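Local coordinates for protein of unknown function with a Fic domain (Bacteroides thetaiotaomicron VPI-5482, PDB 3CUC) that is of unknown function but belongs to the Fic/DOC family, with an N-terminal segment that resembles the inhibitory motif of autoinhibited Fic proteins, at residues Phe32-Asn37 with Leu48-Thr53; His42-Thr47 with Ile202-Val207; Leu185-Ile190 with Gln235-Ala240; Val220-Asp225 with Leu266-Thr271. All blocks are in the same frame, centred on the assembly; numbering follows the deposited sequence.

In the fold
The chain is mostly helical. Interaction 1 joins helix 22-42 to helix 50-59; interaction 2 sets the loop between them against helix 199-213. Their segments alternate along the chain and they touch, with centres 12 Å apart. Helix 199-213 also packs on helix 178-192 of interaction 3, whose centre is about 17 Å from that of interaction 2. Interaction 3 alternates with 2 and 4, whereas 1 closes before 3 and 4 open, and 1 and 3 lie on opposite sides of the chain's centre. Interaction 4 touches 1, through the Glu35-Arg268 salt bridge, and 2. Interaction 2 thus probably holds the putative inhibitory turn against the helix carrying the end of the Fic signature.

Interaction 1 of 4, residues Phe32-Asn37 with Leu48-Thr53; sequences FKLEFN and LTYGQT
Two consecutive helices joined by a loop meet through Leu34 of helix 22-42 and Tyr50 in the first turn of helix 50-59. Leu34 CD1 meets the hydroxyl end of the tyrosine at an oblique angle, 3.6 Å from Tyr50 CZ. A chi1 of -161°, which sets CG opposite the backbone N, swings the long Tyr50 ring out to the other helix, a span that suits an aromatic residue. Thr53, one turn on, adds its methyl: CG2 lies 4.2 Å from Leu34 CD1. Its OG1 meanwhile turns back to its own helix and bonds Thr49 O at 2.8 Å. Glu35 passes the phenol with its carboxylate nearly perpendicular to the ring, OE2 being 3.5 Å from Tyr50 OH without a hydrogen bond; its stronger partner is Arg268. The start of helix 50-59 is fixed by a capping box: Gln52 N donates to Thr49 OG1 (3.2 Å), and Thr49 N donates to Gln52 OE1 (2.8 Å) on a lone pair in the carbonyl plane. Further along helix 50-59, Lys54 and Met58 also touch Leu34, while helix 68-89 meets Thr53 through Met74, and Phe36 turns to helix 199-213.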
loop_
_atom_site.group_PDB
_atom_site.type_symbol
_atom_site.label_atom_id
_atom_site.label_comp_id
_atom_site.label_asym_id
_atom_site.label_seq_id
_atom_site.Cartn_x
_atom_site.Cartn_y
_atom_site.Cartn_z
ATOM N N PHE A 32 7.004 -7.766 9.895
ATOM C CA PHE A 32 6.213 -7.032 8.919
ATOM C C PHE A 32 7.029 -5.924 8.237
ATOM O O PHE A 32 7.012 -5.800 7.007
ATOM C CB PHE A 32 4.950 -6.439 9.539
ATOM C CG PHE A 32 4.243 -5.506 8.617
ATOM C CD1 PHE A 32 3.424 -5.995 7.620
ATOM C CD2 PHE A 32 4.459 -4.143 8.697
ATOM C CE1 PHE A 32 2.796 -5.139 6.746
ATOM C CE2 PHE A 32 3.842 -3.279 7.824
ATOM C CZ PHE A 32 3.010 -3.776 6.845
ATOM N N LYS A 33 7.730 -5.125 9.037
ATOM C CA LYS A 33 8.577 -4.044 8.519
ATOM C C LYS A 33 9.531 -4.571 7.453
ATOM O O LYS A 33 9.727 -3.972 6.389
ATOM C CB LYS A 33 9.400 -3.419 9.652
ATOM C CG LYS A 33 10.030 -2.076 9.300
ATOM C CD LYS A 33 10.696 -1.420 10.514
ATOM C CE LYS A 33 12.044 -2.072 10.835
ATOM N NZ LYS A 33 12.802 -1.325 11.877
ATOM N N LEU A 34 10.115 -5.714 7.765
ATOM C CA LEU A 34 11.059 -6.355 6.887
ATOM C C LEU A 34 10.377 -6.746 5.572
ATOM O O LEU A 34 10.781 -6.324 4.482
ATOM C CB LEU A 34 11.602 -7.606 7.583
ATOM C CG LEU A 34 13.050 -7.981 7.328
ATOM C CD1 LEU A 34 13.368 -7.967 5.829
ATOM C CD2 LEU A 34 13.947 -7.032 8.130
ATOM N N GLU A 35 9.317 -7.537 5.688
ATOM C CA GLU A 35 8.680 -8.126 4.521
ATOM C C GLU A 35 7.951 -7.109 3.656
ATOM O O GLU A 35 7.930 -7.238 2.429
ATOM C CB GLU A 35 7.723 -9.236 4.949
ATOM C CG GLU A 35 8.453 -10.417 5.586
ATOM C CD GLU A 35 7.901 -11.763 5.155
ATOM O OE1 GLU A 35 6.664 -11.887 5.002
ATOM O OE2 GLU A 35 8.714 -12.696 4.964
ATOM N N PHE A 36 7.355 -6.103 4.291
ATOM C CA PHE A 36 6.648 -5.073 3.552
ATOM C C PHE A 36 7.631 -4.230 2.748
ATOM O O PHE A 36 7.459 -4.056 1.542
ATOM C CB PHE A 36 5.822 -4.188 4.485
ATOM C CG PHE A 36 5.053 -3.122 3.768
ATOM C CD1 PHE A 36 4.236 -3.445 2.692
ATOM C CD2 PHE A 36 5.144 -1.793 4.160
ATOM C CE1 PHE A 36 3.523 -2.459 2.014
ATOM C CE2 PHE A 36 4.430 -0.801 3.484
ATOM C CZ PHE A 36 3.624 -1.137 2.407
ATOM N N ASN A 37 8.659 -3.712 3.418
ATOM C CA ASN A 37 9.674 -2.899 2.745
ATOM C C ASN A 37 10.318 -3.660 1.585
ATOM O O ASN A 37 10.451 -3.134 0.472
ATOM C CB ASN A 37 10.741 -2.412 3.735
ATOM C CG ASN A 37 10.263 -1.237 4.586
ATOM O OD1 ASN A 37 9.841 -0.209 4.055
ATOM N ND2 ASN A 37 10.359 -1.376 5.908
ATOM N N LEU A 48 17.660 -5.055 -4.243
ATOM C CA LEU A 48 18.268 -5.436 -2.978
ATOM C C LEU A 48 17.768 -6.814 -2.570
ATOM O O LEU A 48 16.561 -7.068 -2.565
ATOM C CB LEU A 48 17.952 -4.441 -1.857
ATOM C CG LEU A 48 18.712 -3.114 -1.799
ATOM C CD1 LEU A 48 18.379 -2.383 -0.507
ATOM C CD2 LEU A 48 20.215 -3.297 -1.920
ATOM N N THR A 49 18.703 -7.695 -2.217
ATOM C CA THR A 49 18.353 -9.028 -1.739
ATOM C C THR A 49 17.723 -8.874 -0.379
ATOM O O THR A 49 17.647 -7.778 0.157
ATOM C CB THR A 49 19.566 -9.984 -1.635
ATOM O OG1 THR A 49 20.407 -9.584 -0.546
ATOM C CG2 THR A 49 20.356 -10.014 -2.950
ATOM N N TYR A 50 17.265 -9.985 0.171
ATOM C CA TYR A 50 16.597 -9.996 1.463
ATOM C C TYR A 50 17.585 -9.740 2.588
ATOM O O TYR A 50 17.263 -9.069 3.562
ATOM C CB TYR A 50 15.935 -11.347 1.667
ATOM C CG TYR A 50 14.867 -11.334 2.719
ATOM C CD1 TYR A 50 13.652 -10.713 2.481
ATOM C CD2 TYR A 50 15.064 -11.947 3.955
ATOM C CE1 TYR A 50 12.662 -10.692 3.446
ATOM C CE2 TYR A 50 14.080 -11.932 4.930
ATOM C CZ TYR A 50 12.881 -11.304 4.669
ATOM O OH TYR A 50 11.901 -11.283 5.630
ATOM N N GLY A 51 18.796 -10.272 2.431
ATOM C CA GLY A 51 19.873 -10.064 3.383
ATOM C C GLY A 51 20.264 -8.609 3.398
ATOM O O GLY A 51 20.297 -7.991 4.460
ATOM N N GLN A 52 20.541 -8.064 2.211
ATOM C CA GLN A 52 20.886 -6.654 2.061
ATOM C C GLN A 52 19.823 -5.800 2.764
ATOM O O GLN A 52 20.144 -4.851 3.482
ATOM C CB GLN A 52 21.017 -6.285 0.572
ATOM C CG GLN A 52 22.261 -6.844 -0.090
ATOM C CD GLN A 52 22.295 -6.569 -1.556
ATOM O OE1 GLN A 52 21.307 -6.764 -2.253
ATOM N NE2 GLN A 52 23.443 -6.109 -2.048
ATOM N N THR A 53 18.562 -6.169 2.586
ATOM C CA THR A 53 17.459 -5.414 3.162
ATOM C C THR A 53 17.406 -5.531 4.682
ATOM O O THR A 53 17.272 -4.526 5.385
ATOM C CB THR A 53 16.093 -5.891 2.629
ATOM O OG1 THR A 53 16.043 -5.754 1.202
ATOM C CG2 THR A 53 14.960 -5.084 3.256
#

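Interaction 2 of 4, residues His42-Thr47 with Ile202-Val207; sequences HLEGNT and IARLLV
Glu44 and Arg204 meet in a salt bridge: Arg204 NH2 donates to Glu44 OE2 at 2.9 Å, with an N-H...O angle of 170°. The oxygen uses its anti lone pair, and the carboxylate and guanidinium planes are only 9° apart, so the acid comes in at the edge of the cation. The two side chains approach from opposite directions, and a bend in each, at chi2 of the glutamate and chi3 of the arginine, brings the charged ends together. Over one face of the guanidinium sits Leu43 CD1, 3.6 Å from Arg204 CZ, an apolar lid suited to a flat group whose bonds all lie at its edge. This pairing is consistent with the inhibitory (S/T)xxxE(G/N) motif of Fic proteins, in which the glutamate binds the second arginine of the HxFx(D/E)GNGRxxR signature; Ser40, Glu44 and Gly45 fit the former, and Arg204 the latter. Ser40 OG in turn holds Arg204 NE, and Tyr229 OH takes Arg204 NH1, so partners at several points of the edge fix the group's rotation. Behind the glutamate, helix 22-42 ends in a Schellman motif, with Gly45 N bonded to His42 O at 3.0 Å and Asn46 N to Asn41 O. Gly45, its C-prime residue, supplies the positive phi (93°) that glycine adopts most easily. Leu43 O is bonded by Lys226 NZ, which ties the turn to helix 226-240.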
loop_
_atom_site.group_PDB
_atom_site.type_symbol
_atom_site.label_atom_id
_atom_site.label_comp_id
_atom_site.label_asym_id
_atom_site.label_seq_id
_atom_site.Cartn_x
_atom_site.Cartn_y
_atom_site.Cartn_z
ATOM N N HIS A 42 10.481 -4.431 -4.089
ATOM C CA HIS A 42 10.868 -5.441 -5.067
ATOM C C HIS A 42 9.876 -5.492 -6.228
ATOM O O HIS A 42 10.277 -5.694 -7.369
ATOM C CB HIS A 42 10.997 -6.819 -4.423
ATOM C CG HIS A 42 12.138 -7.621 -4.958
ATOM N ND1 HIS A 42 13.418 -7.500 -4.466
ATOM C CD2 HIS A 42 12.199 -8.541 -5.948
ATOM C CE1 HIS A 42 14.219 -8.317 -5.124
ATOM N NE2 HIS A 42 13.504 -8.964 -6.026
ATOM N N LEU A 43 8.591 -5.301 -5.929
ATOM C CA LEU A 43 7.545 -5.222 -6.960
ATOM C C LEU A 43 7.857 -4.169 -8.040
ATOM O O LEU A 43 7.454 -4.318 -9.190
ATOM C CB LEU A 43 6.172 -4.920 -6.320
ATOM C CG LEU A 43 5.386 -6.072 -5.679
ATOM C CD1 LEU A 43 4.375 -5.533 -4.682
ATOM C CD2 LEU A 43 4.690 -6.914 -6.745
ATOM N N GLU A 44 8.576 -3.112 -7.669
ATOM C CA GLU A 44 8.887 -2.023 -8.591
ATOM C C GLU A 44 10.329 -2.104 -9.110
ATOM O O GLU A 44 10.850 -1.127 -9.645
ATOM C CB GLU A 44 8.646 -0.667 -7.908
ATOM C CG GLU A 44 7.265 -0.508 -7.248
ATOM C CD GLU A 44 6.103 -0.606 -8.239
ATOM O OE1 GLU A 44 6.309 -0.311 -9.432
ATOM O OE2 GLU A 44 4.979 -0.981 -7.829
ATOM N N GLY A 45 10.972 -3.260 -8.950
ATOM C CA GLY A 45 12.303 -3.497 -9.519
ATOM C C GLY A 45 13.524 -3.204 -8.648
ATOM O O GLY A 45 14.653 -3.257 -9.134
ATOM N N ASN A 46 13.322 -2.891 -7.368
ATOM C CA ASN A 46 14.448 -2.754 -6.434
ATOM C C ASN A 46 15.146 -4.099 -6.279
ATOM O O ASN A 46 14.502 -5.102 -5.950
ATOM C CB ASN A 46 13.968 -2.280 -5.067
ATOM C CG ASN A 46 15.118 -1.937 -4.123
ATOM O OD1 ASN A 46 16.110 -2.662 -4.040
ATOM N ND2 ASN A 46 14.978 -0.831 -3.401
ATOM N N THR A 47 16.453 -4.125 -6.510
ATOM C CA THR A 47 17.172 -5.397 -6.601
ATOM C C THR A 47 18.000 -5.688 -5.356
ATOM O O THR A 47 18.928 -6.488 -5.396
ATOM C CB THR A 47 18.067 -5.461 -7.873
ATOM O OG1 THR A 47 19.086 -4.454 -7.804
ATOM C CG2 THR A 47 17.221 -5.275 -9.138
ATOM N N ILE A 202 2.877 3.960 -3.172
ATOM C CA ILE A 202 1.916 4.820 -2.491
ATOM C C ILE A 202 0.608 4.062 -2.318
ATOM O O ILE A 202 0.059 4.030 -1.224
ATOM C CB ILE A 202 1.647 6.141 -3.247
ATOM C CG1 ILE A 202 2.922 6.994 -3.326
ATOM C CG2 ILE A 202 0.537 6.931 -2.557
ATOM C CD1 ILE A 202 3.342 7.599 -2.003
ATOM N N ALA A 203 0.127 3.442 -3.393
ATOM C CA ALA A 203 -1.096 2.639 -3.331
ATOM C C ALA A 203 -1.035 1.658 -2.163
ATOM O O ALA A 203 -1.936 1.621 -1.323
ATOM C CB ALA A 203 -1.322 1.894 -4.635
ATOM N N ARG A 204 0.047 0.890 -2.097
ATOM C CA ARG A 204 0.171 -0.154 -1.091
ATOM C C ARG A 204 0.353 0.424 0.302
ATOM O O ARG A 204 -0.105 -0.160 1.287
ATOM C CB ARG A 204 1.311 -1.103 -1.446
ATOM C CG ARG A 204 0.964 -2.014 -2.622
ATOM C CD ARG A 204 2.048 -3.043 -2.888
ATOM N NE ARG A 204 3.263 -2.406 -3.403
ATOM C CZ ARG A 204 3.465 -2.043 -4.672
ATOM N NH1 ARG A 204 2.543 -2.251 -5.604
ATOM N NH2 ARG A 204 4.603 -1.469 -5.010
ATOM N N LEU A 205 1.009 1.576 0.382
ATOM C CA LEU A 205 1.111 2.309 1.644
ATOM C C LEU A 205 -0.263 2.792 2.109
ATOM O O LEU A 205 -0.567 2.737 3.293
ATOM C CB LEU A 205 2.089 3.490 1.521
ATOM C CG LEU A 205 3.576 3.140 1.663
ATOM C CD1 LEU A 205 4.448 4.272 1.151
ATOM C CD2 LEU A 205 3.921 2.809 3.109
ATOM N N LEU A 206 -1.083 3.260 1.173
ATOM C CA LEU A 206 -2.421 3.748 1.496
ATOM C C LEU A 206 -3.321 2.614 1.991
ATOM O O LEU A 206 -4.163 2.833 2.859
ATOM C CB LEU A 206 -3.060 4.467 0.296
ATOM C CG LEU A 206 -2.451 5.819 -0.099
ATOM C CD1 LEU A 206 -2.990 6.274 -1.443
ATOM C CD2 LEU A 206 -2.700 6.884 0.975
ATOM N N VAL A 207 -3.139 1.407 1.457
ATOM C CA VAL A 207 -3.894 0.255 1.942
ATOM C C VAL A 207 -3.594 0.064 3.413
ATOM O O VAL A 207 -4.501 -0.008 4.240
ATOM C CB VAL A 207 -3.531 -1.047 1.207
ATOM C CG1 VAL A 207 -4.047 -2.258 1.981
ATOM C CG2 VAL A 207 -4.078 -1.034 -0.207
#

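Interaction 3 of 4, residues Leu185-Ile190 with Gln235-Ala240; sequences LHYRYI and QCDVEA
The ring of Tyr187 takes the carboxylate of Asp237 at its edge and the CB of Cys236 obliquely, 3.6 Å from Tyr187 CE1. The sulfur lies further off, a sulfur-aromatic contact in which Cys236 SG is 5.2 Å from the ring centroid and oblique to it. Asp237 OD1 accepts from Tyr187 OH at 2.7 Å through its anti lone pair, with ring and carboxylate planes 50° apart. Arg191 NH1 bonds the same hydroxyl, which therefore both gives and accepts a hydrogen bond in a buried place. A tyrosine suits the position: chi1 of -173° carries the ring toward the second helix, and its hydroxyl spans what remains. The small Cys236 and Ala240 let it come close, Ala240 CB being 4.1 Å from Tyr187 OH. The axes of segments 185-190 and 235-240, on helices 178-192 and 226-240, pass 12.3 Å apart at a crossing angle of -75°. Loop residues Ala250 and Ile255 also touch Tyr187, and Pro257 and Phe258 of helix 256-277 pack on Cys236.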
loop_
_atom_site.group_PDB
_atom_site.type_symbol
_atom_site.label_atom_id
_atom_site.label_comp_id
_atom_site.label_asym_id
_atom_site.label_seq_id
_atom_site.Cartn_x
_atom_site.Cartn_y
_atom_site.Cartn_z
ATOM N N LEU A 185 -9.702 2.551 -2.327
ATOM C CA LEU A 185 -8.714 3.639 -2.278
ATOM C C LEU A 185 -7.482 3.317 -3.133
ATOM O O LEU A 185 -7.010 4.160 -3.898
ATOM C CB LEU A 185 -8.283 3.929 -0.832
ATOM C CG LEU A 185 -7.230 5.031 -0.620
ATOM C CD1 LEU A 185 -7.664 6.341 -1.269
ATOM C CD2 LEU A 185 -6.940 5.238 0.858
ATOM N N HIS A 186 -6.965 2.100 -2.982
ATOM C CA HIS A 186 -5.832 1.620 -3.771
ATOM C C HIS A 186 -6.158 1.687 -5.256
ATOM O O HIS A 186 -5.389 2.232 -6.054
ATOM C CB HIS A 186 -5.509 0.177 -3.374
ATOM C CG HIS A 186 -4.403 -0.452 -4.165
ATOM N ND1 HIS A 186 -4.444 -0.586 -5.536
ATOM C CD2 HIS A 186 -3.238 -1.015 -3.767
ATOM C CE1 HIS A 186 -3.343 -1.186 -5.949
ATOM N NE2 HIS A 186 -2.596 -1.461 -4.896
ATOM N N TYR A 187 -7.311 1.140 -5.621
ATOM C CA TYR A 187 -7.676 1.017 -7.028
ATOM C C TYR A 187 -7.847 2.367 -7.703
ATOM O O TYR A 187 -7.249 2.623 -8.743
ATOM C CB TYR A 187 -8.954 0.202 -7.204
ATOM C CG TYR A 187 -9.232 -0.060 -8.660
ATOM C CD1 TYR A 187 -8.550 -1.064 -9.343
ATOM C CD2 TYR A 187 -10.139 0.722 -9.367
ATOM C CE1 TYR A 187 -8.781 -1.301 -10.684
ATOM C CE2 TYR A 187 -10.378 0.498 -10.709
ATOM C CZ TYR A 187 -9.698 -0.514 -11.368
ATOM O OH TYR A 187 -9.942 -0.742 -12.709
ATOM N N ARG A 188 -8.670 3.223 -7.108
ATOM C CA ARG A 188 -8.905 4.556 -7.653
ATOM C C ARG A 188 -7.612 5.357 -7.752
ATOM O O ARG A 188 -7.346 5.977 -8.786
ATOM C CB ARG A 188 -9.942 5.301 -6.817
ATOM C CG ARG A 188 -11.327 4.703 -6.946
ATOM C CD ARG A 188 -12.350 5.481 -6.153
ATOM N NE ARG A 188 -13.711 5.161 -6.576
ATOM C CZ ARG A 188 -14.798 5.830 -6.201
ATOM N NH1 ARG A 188 -14.709 6.879 -5.394
ATOM N NH2 ARG A 188 -15.985 5.449 -6.643
ATOM N N TYR A 189 -6.802 5.327 -6.693
ATOM C CA TYR A 189 -5.503 6.000 -6.705
ATOM C C TYR A 189 -4.619 5.489 -7.843
ATOM O O TYR A 189 -4.073 6.283 -8.619
ATOM C CB TYR A 189 -4.758 5.835 -5.375
ATOM C CG TYR A 189 -3.355 6.407 -5.432
ATOM C CD1 TYR A 189 -3.126 7.757 -5.177
ATOM C CD2 TYR A 189 -2.269 5.606 -5.778
ATOM C CE1 TYR A 189 -1.852 8.291 -5.251
ATOM C CE2 TYR A 189 -0.994 6.129 -5.854
ATOM C CZ TYR A 189 -0.790 7.469 -5.592
ATOM O OH TYR A 189 0.481 7.981 -5.667
ATOM N N ILE A 190 -4.483 4.167 -7.939
ATOM C CA ILE A 190 -3.611 3.570 -8.949
ATOM C C ILE A 190 -4.097 3.898 -10.371
ATOM O O ILE A 190 -3.291 3.995 -11.300
ATOM C CB ILE A 190 -3.461 2.032 -8.748
ATOM C CG1 ILE A 190 -2.111 1.547 -9.288
ATOM C CG2 ILE A 190 -4.613 1.267 -9.399
ATOM C CD1 ILE A 190 -0.920 1.957 -8.419
ATOM N N GLN A 235 -8.413 -7.433 -14.510
ATOM C CA GLN A 235 -9.808 -7.882 -14.624
ATOM C C GLN A 235 -10.755 -6.740 -14.273
ATOM O O GLN A 235 -11.724 -6.476 -14.995
ATOM C CB GLN A 235 -10.085 -9.060 -13.683
ATOM C CG GLN A 235 -9.324 -10.335 -14.011
ATOM C CD GLN A 235 -9.496 -11.418 -12.956
ATOM O OE1 GLN A 235 -9.962 -11.167 -11.837
ATOM N NE2 GLN A 235 -9.108 -12.635 -13.310
ATOM N N CYS A 236 -10.471 -6.090 -13.144
ATOM C CA CYS A 236 -11.193 -4.893 -12.710
ATOM C C CYS A 236 -11.209 -3.816 -13.795
ATOM O O CYS A 236 -12.236 -3.174 -14.026
ATOM C CB CYS A 236 -10.545 -4.314 -11.447
ATOM S SG CYS A 236 -10.699 -5.347 -9.962
ATOM N N ASP A 237 -10.063 -3.626 -14.452
ATOM C CA ASP A 237 -9.923 -2.630 -15.522
ATOM C C ASP A 237 -10.982 -2.809 -16.616
ATOM O O ASP A 237 -11.566 -1.829 -17.086
ATOM C CB ASP A 237 -8.509 -2.680 -16.132
ATOM C CG ASP A 237 -7.435 -2.120 -15.194
ATOM O OD1 ASP A 237 -7.787 -1.563 -14.134
ATOM O OD2 ASP A 237 -6.231 -2.241 -15.513
ATOM N N VAL A 238 -11.239 -4.058 -16.999
ATOM C CA VAL A 238 -12.242 -4.359 -18.025
ATOM C C VAL A 238 -13.658 -4.037 -17.519
ATOM O O VAL A 238 -14.514 -3.611 -18.291
ATOM C CB VAL A 238 -12.170 -5.841 -18.506
ATOM C CG1 VAL A 238 -12.918 -6.014 -19.842
ATOM C CG2 VAL A 238 -10.716 -6.308 -18.646
ATOM N N GLU A 239 -13.884 -4.221 -16.219
ATOM C CA GLU A 239 -15.200 -4.013 -15.605
ATOM C C GLU A 239 -15.570 -2.533 -15.444
ATOM O O GLU A 239 -16.684 -2.129 -15.774
ATOM C CB GLU A 239 -15.249 -4.698 -14.228
ATOM C CG GLU A 239 -16.652 -4.933 -13.677
ATOM C CD GLU A 239 -17.487 -5.839 -14.568
ATOM O OE1 GLU A 239 -16.907 -6.678 -15.289
ATOM O OE2 GLU A 239 -18.728 -5.711 -14.555
ATOM N N ALA A 240 -14.634 -1.740 -14.924
ATOM C CA ALA A 240 -14.896 -0.335 -14.584
ATOM C C ALA A 240 -15.038 0.550 -15.819
ATOM O O ALA A 240 -15.936 1.388 -15.881
ATOM C CB ALA A 240 -13.796 0.207 -13.672
#

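Interaction 4 of 4, residues Val220-Asp225 with Leu266-Thr271; sequences VIHSED and LIRSLT
Next to Arg268, the residue of helix 256-277 that meets His222, the carbonyl oxygen of Ile267 is held by two donors: Thr271 N at 3.0 Å and Thr271 OG1 at 2.8 Å, reaching Ile267 O from opposite faces of its plane. Threonine suits this spot because its hydroxyl can fold back onto the preceding turn. Arg268 runs out from the helix as an extended chain, chi1 of -168° pointing it away from its own backbone N, and so carries its guanidinium to the loop. There the imidazole of His222 stands edge-on over one guanidinium face, the planes 88° apart. His222 NE2 lies 3.1 Å from Arg268 NH1, but the angle is too poor for a hydrogen bond. This loop links helix 199-213, whose start holds the end of the Fic signature, to helix 226-240, and Arg268 of helix 256-277 packs against it. Val220 CG1 covers one face of the imidazole, 3.8 Å above the centre of the His222 ring plane. Glu35 of helix 22-42 forms the salt bridge with Arg268 NH2, and Ser269 OG bonds Met218 O.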
loop_
_atom_site.group_PDB
_atom_site.type_symbol
_atom_site.label_atom_id
_atom_site.label_comp_id
_atom_site.label_asym_id
_atom_site.label_seq_id
_atom_site.Cartn_x
_atom_site.Cartn_y
_atom_site.Cartn_z
ATOM N N VAL A 220 1.051 -7.558 3.363
ATOM C CA VAL A 220 2.181 -7.582 2.443
ATOM C C VAL A 220 1.751 -8.217 1.123
ATOM O O VAL A 220 1.497 -9.422 1.065
ATOM C CB VAL A 220 3.350 -8.424 3.011
ATOM C CG1 VAL A 220 4.482 -8.506 1.995
ATOM C CG2 VAL A 220 3.848 -7.850 4.313
ATOM N N ILE A 221 1.657 -7.421 0.063
ATOM C CA ILE A 221 1.494 -7.997 -1.270
ATOM C C ILE A 221 2.880 -8.487 -1.677
ATOM O O ILE A 221 3.805 -7.684 -1.806
ATOM C CB ILE A 221 0.941 -6.991 -2.287
ATOM C CG1 ILE A 221 -0.436 -6.491 -1.839
ATOM C CG2 ILE A 221 0.821 -7.648 -3.651
ATOM C CD1 ILE A 221 -0.956 -5.342 -2.663
ATOM N N HIS A 222 3.027 -9.806 -1.823
ATOM C CA HIS A 222 4.340 -10.423 -2.048
ATOM C C HIS A 222 4.749 -10.307 -3.506
ATOM O O HIS A 222 3.933 -10.564 -4.390
ATOM C CB HIS A 222 4.324 -11.893 -1.629
ATOM C CG HIS A 222 4.208 -12.091 -0.153
ATOM N ND1 HIS A 222 5.304 -12.278 0.661
ATOM C CD2 HIS A 222 3.128 -12.107 0.662
ATOM C CE1 HIS A 222 4.905 -12.407 1.914
ATOM N NE2 HIS A 222 3.589 -12.307 1.942
ATOM N N SER A 223 6.006 -9.932 -3.759
ATOM C CA SER A 223 6.469 -9.713 -5.141
ATOM C C SER A 223 6.544 -11.007 -5.963
ATOM O O SER A 223 6.498 -10.965 -7.192
ATOM C CB SER A 223 7.815 -8.971 -5.184
ATOM O OG SER A 223 8.907 -9.851 -4.985
ATOM N N GLU A 224 6.648 -12.153 -5.295
ATOM C CA GLU A 224 6.525 -13.441 -5.981
ATOM C C GLU A 224 5.149 -13.631 -6.611
ATOM O O GLU A 224 5.003 -14.399 -7.549
ATOM C CB GLU A 224 6.832 -14.589 -5.023
ATOM C CG GLU A 224 8.312 -14.650 -4.667
ATOM C CD GLU A 224 8.608 -15.548 -3.486
ATOM O OE1 GLU A 224 8.096 -15.269 -2.374
ATOM O OE2 GLU A 224 9.372 -16.520 -3.670
ATOM N N ASP A 225 4.148 -12.916 -6.106
ATOM C CA ASP A 225 2.782 -13.010 -6.617
ATOM C C ASP A 225 2.424 -11.833 -7.547
ATOM O O ASP A 225 1.240 -11.534 -7.747
ATOM C CB ASP A 225 1.808 -13.068 -5.426
ATOM C CG ASP A 225 0.458 -13.656 -5.794
ATOM O OD1 ASP A 225 0.431 -14.685 -6.505
ATOM O OD2 ASP A 225 -0.574 -13.096 -5.364
ATOM N N LEU A 266 -5.034 -10.353 4.051
ATOM C CA LEU A 266 -5.412 -10.067 5.425
ATOM C C LEU A 266 -5.568 -11.363 6.208
ATOM O O LEU A 266 -5.226 -11.415 7.383
ATOM C CB LEU A 266 -6.694 -9.249 5.465
ATOM C CG LEU A 266 -7.114 -8.713 6.827
ATOM C CD1 LEU A 266 -6.066 -7.784 7.405
ATOM C CD2 LEU A 266 -8.433 -7.994 6.673
ATOM N N ILE A 267 -6.057 -12.409 5.545
ATOM C CA ILE A 267 -6.107 -13.746 6.145
ATOM C C ILE A 267 -4.714 -14.219 6.551
ATOM O O ILE A 267 -4.527 -14.736 7.649
ATOM C CB ILE A 267 -6.763 -14.787 5.197
ATOM C CG1 ILE A 267 -8.278 -14.583 5.149
ATOM C CG2 ILE A 267 -6.470 -16.211 5.659
ATOM C CD1 ILE A 267 -8.981 -15.465 4.149
ATOM N N ARG A 268 -3.738 -14.024 5.670
ATOM C CA ARG A 268 -2.360 -14.400 5.965
ATOM C C ARG A 268 -1.810 -13.609 7.154
ATOM O O ARG A 268 -1.197 -14.198 8.040
ATOM C CB ARG A 268 -1.460 -14.207 4.738
ATOM C CG ARG A 268 -0.073 -14.847 4.889
ATOM C CD ARG A 268 0.984 -14.275 3.928
ATOM N NE ARG A 268 2.334 -14.460 4.476
ATOM C CZ ARG A 268 3.136 -13.498 4.952
ATOM N NH1 ARG A 268 2.781 -12.208 4.947
ATOM N NH2 ARG A 268 4.333 -13.834 5.428
ATOM N N SER A 269 -2.043 -12.292 7.174
ATOM C CA SER A 269 -1.556 -11.419 8.258
ATOM C C SER A 269 -2.185 -11.791 9.587
ATOM O O SER A 269 -1.490 -11.900 10.601
ATOM C CB SER A 269 -1.866 -9.945 7.981
ATOM O OG SER A 269 -1.187 -9.461 6.837
ATOM N N LEU A 270 -3.505 -11.970 9.575
ATOM C CA LEU A 270 -4.240 -12.358 10.767
ATOM C C LEU A 270 -3.728 -13.687 11.319
ATOM O O LEU A 270 -3.529 -13.827 12.526
ATOM C CB LEU A 270 -5.744 -12.434 10.472
ATOM C CG LEU A 270 -6.478 -11.089 10.398
ATOM C CD1 LEU A 270 -7.839 -11.260 9.754
ATOM C CD2 LEU A 270 -6.614 -10.451 11.792
ATOM N N THR A 271 -3.499 -14.652 10.433
ATOM C CA THR A 271 -3.044 -15.969 10.864
ATOM C C THR A 271 -1.668 -15.874 11.516
ATOM O O THR A 271 -1.446 -16.434 12.583
ATOM C CB THR A 271 -3.007 -16.967 9.700
ATOM O OG1 THR A 271 -4.320 -17.091 9.138
ATOM C CG2 THR A 271 -2.547 -18.328 10.186
#